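Local coordinates for alkaline serine protease (Pseudoalteromonas sp., PDB 1WVM) that cleaves peptide bonds as a cold-adapted, subtilisin-like serine protease and is inhibited by chymostatin, at the interface of chains A and B. Coordinates in Å, arbitrary orientation; residue numbers count along the deposited sequence, not the author numbering. Chains: chain A/B, alkaline serine protease.

The interface of chains A and B. Residues chain A 133, 163-165, 167; chain B 134-137.
The backbone carbonyl O of B:Ser135 receives the amide N of A:Tyr165 at 2.9 Å. This bond is nearly straight (177° at H), its donor tilted somewhat from the carbonyl plane; water 2 also reaches this oxygen, at a longer 3.1 Å from B:Ser135 O. Two subtilase-family protomers meet here through an antiparallel beta bridge that pairs A:Ser164 with B:Thr136; the symmetry is two-fold, but the dimer may be a product of crystal packing. The bridge is closed on its other side by the amide N of B:Thr137, the first residue of helix 137-148, which donates to A:Ser163 O at 2.9 Å from above the carbonyl plane (42° out of it). Two water bridges extend the pairing and share A:Ser133 O: water 2 joins B:Ser135 N to the carbonyl oxygens of A:Ser133 and A:Tyr165, while water 1 links A:Ser133 O to the hydroxyl of B:Ser135.

That hydroxyl, OG, also lies in the plane of the A:Tyr167 ring, at its edge, and hydrogen-bonds the phenol OH at 2.9 Å, with direction undecided. Its chi1 of 48°, between backbone N and carbonyl carbon, turns it toward both the phenol and water 1. The A:Tyr165 ring turns one face to the B:Thr136–B:Thr137 segment, CD2 lying 3.6 Å from B:Thr136 CA. Because its CG stands anti to the carbonyl carbon, the ring reaches along the partner segment to B:Thr137, whose side chain it crosses at about a right angle. There B:Thr137 OG1 stands above the ring face near its phenol end, 3.2 Å from A:Tyr165 OH; lying off the ring plane, it makes at most a weak, doubtful hydrogen bond. Within the bridged pair, the methyl CG2 of B:Thr136 packs against A:Ser164 CA at 3.8 Å.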
ATOM      1  N   SER A 133       1.683   1.093   4.402  1.00 10.25           N
ATOM      2  CA  SER A 133       1.672   0.262   3.208  1.00  9.49           C
ATOM      3  C   SER A 133       1.388   1.036   1.929  1.00  9.59           C
ATOM      4  O   SER A 133       1.722   0.578   0.837  1.00 10.20           O
ATOM      5  CB  SER A 133       0.634  -0.846   3.369  1.00 11.33           C
ATOM      6  OG  SER A 133      -0.642  -0.292   3.633  1.00 15.05           O
ATOM      7  N   SER A 163       7.414  -9.873   2.276  1.00 10.47           N
ATOM      8  CA  SER A 163       8.080  -9.088   1.241  1.00  9.38           C
ATOM      9  C   SER A 163       7.385  -7.774   0.918  1.00  9.50           C
ATOM     10  O   SER A 163       7.727  -7.120  -0.074  1.00 10.54           O
ATOM     11  CB  SER A 163       8.191  -9.908  -0.045  1.00  9.28           C
ATOM     12  OG  SER A 163       6.933  -9.978  -0.693  1.00 11.25           O
ATOM     13  N   SER A 164       6.421  -7.374   1.741  1.00  8.10           N
ATOM     14  CA  SER A 164       5.703  -6.138   1.464  1.00  9.34           C
ATOM     15  C   SER A 164       6.575  -4.900   1.579  1.00  9.32           C
ATOM     16  O   SER A 164       7.539  -4.860   2.349  1.00  9.81           O
ATOM     17  CB  SER A 164       4.483  -5.998   2.383  1.00 10.68           C
ATOM     18  OG  SER A 164       4.860  -5.810   3.733  1.00 14.64           O
ATOM     19  N   TYR A 165       6.233  -3.895   0.782  1.00  8.59           N
ATOM     20  CA  TYR A 165       6.948  -2.630   0.785  1.00  9.18           C
ATOM     21  C   TYR A 165       6.308  -1.708   1.807  1.00  9.53           C
ATOM     22  O   TYR A 165       5.092  -1.522   1.812  1.00 11.86           O
ATOM     23  CB  TYR A 165       6.848  -1.937  -0.576  1.00  8.72           C
ATOM     24  CG  TYR A 165       7.579  -2.620  -1.706  1.00  7.54           C
ATOM     25  CD1 TYR A 165       8.972  -2.643  -1.752  1.00  9.70           C
ATOM     26  CD2 TYR A 165       6.872  -3.215  -2.748  1.00  9.12           C
ATOM     27  CE1 TYR A 165       9.647  -3.241  -2.813  1.00  9.46           C
ATOM     28  CE2 TYR A 165       7.533  -3.814  -3.809  1.00  9.31           C
ATOM     29  CZ  TYR A 165       8.917  -3.824  -3.839  1.00  9.06           C
ATOM     30  OH  TYR A 165       9.569  -4.412  -4.901  1.00 10.35           O
ATOM     31  N   TYR A 167       6.425   2.192   3.251  1.00  8.27           N
ATOM     32  CA  TYR A 167       6.861   3.511   2.816  1.00  8.48           C
ATOM     33  C   TYR A 167       6.921   4.393   4.052  1.00  8.89           C
ATOM     34  O   TYR A 167       6.145   4.205   4.991  1.00 10.12           O
ATOM     35  CB  TYR A 167       5.876   4.048   1.772  1.00  8.66           C
ATOM     36  CG  TYR A 167       5.844   3.188   0.524  1.00  8.72           C
ATOM     37  CD1 TYR A 167       6.681   3.463  -0.559  1.00  9.46           C
ATOM     38  CD2 TYR A 167       5.026   2.059   0.456  1.00  9.21           C
ATOM     39  CE1 TYR A 167       6.706   2.629  -1.684  1.00  9.28           C
ATOM     40  CE2 TYR A 167       5.045   1.218  -0.659  1.00  9.43           C
ATOM     41  CZ  TYR A 167       5.887   1.509  -1.721  1.00  9.23           C
ATOM     42  OH  TYR A 167       5.918   0.671  -2.820  1.00 10.80           O
TER
ATOM     43  N   GLY B 134      -1.622  -1.676  -1.329  1.00  9.32           N
ATOM     44  CA  GLY B 134      -0.378  -2.341  -0.988  1.00  9.71           C
ATOM     45  C   GLY B 134       0.437  -2.872  -2.152  1.00 10.31           C
ATOM     46  O   GLY B 134      -0.096  -3.177  -3.220  1.00 10.65           O
ATOM     47  N   SER B 135       1.742  -2.982  -1.936  1.00  9.66           N
ATOM     48  CA  SER B 135       2.660  -3.494  -2.949  1.00  9.21           C
ATOM     49  C   SER B 135       3.671  -4.416  -2.270  1.00  9.12           C
ATOM     50  O   SER B 135       4.020  -4.208  -1.108  1.00 10.28           O
ATOM     51  CB  SER B 135       3.375  -2.334  -3.658  1.00 10.29           C
ATOM     52  OG  SER B 135       3.899  -1.386  -2.736  1.00  9.39           O
ATOM     53  N   THR B 136       4.130  -5.445  -2.977  1.00  9.62           N
ATOM     54  CA  THR B 136       5.105  -6.375  -2.400  1.00  8.27           C
ATOM     55  C   THR B 136       6.134  -6.789  -3.440  1.00  8.57           C
ATOM     56  O   THR B 136       5.877  -6.717  -4.644  1.00  8.52           O
ATOM     57  CB  THR B 136       4.450  -7.671  -1.881  1.00  9.17           C
ATOM     58  OG1 THR B 136       4.150  -8.530  -2.991  1.00  9.13           O
ATOM     59  CG2 THR B 136       3.163  -7.366  -1.119  1.00  8.91           C
ATOM     60  N   THR B 137       7.297  -7.231  -2.973  1.00  8.60           N
ATOM     61  CA  THR B 137       8.353  -7.669  -3.874  1.00  9.08           C
ATOM     62  C   THR B 137       7.973  -8.991  -4.534  1.00  8.32           C
ATOM     63  O   THR B 137       8.299  -9.223  -5.699  1.00  9.65           O
ATOM     64  CB  THR B 137       9.694  -7.840  -3.133  1.00 11.49           C
ATOM     65  OG1 THR B 137      10.117  -6.572  -2.624  1.00 16.63           O
ATOM     66  CG2 THR B 137      10.766  -8.378  -4.074  1.00 13.83           C
TER
HETATM   67  O   HOH W   1       2.056   0.711  -1.865  1.00  9.49           O
HETATM   68  O   HOH W   2       2.682  -1.936   0.607  1.00 11.35           O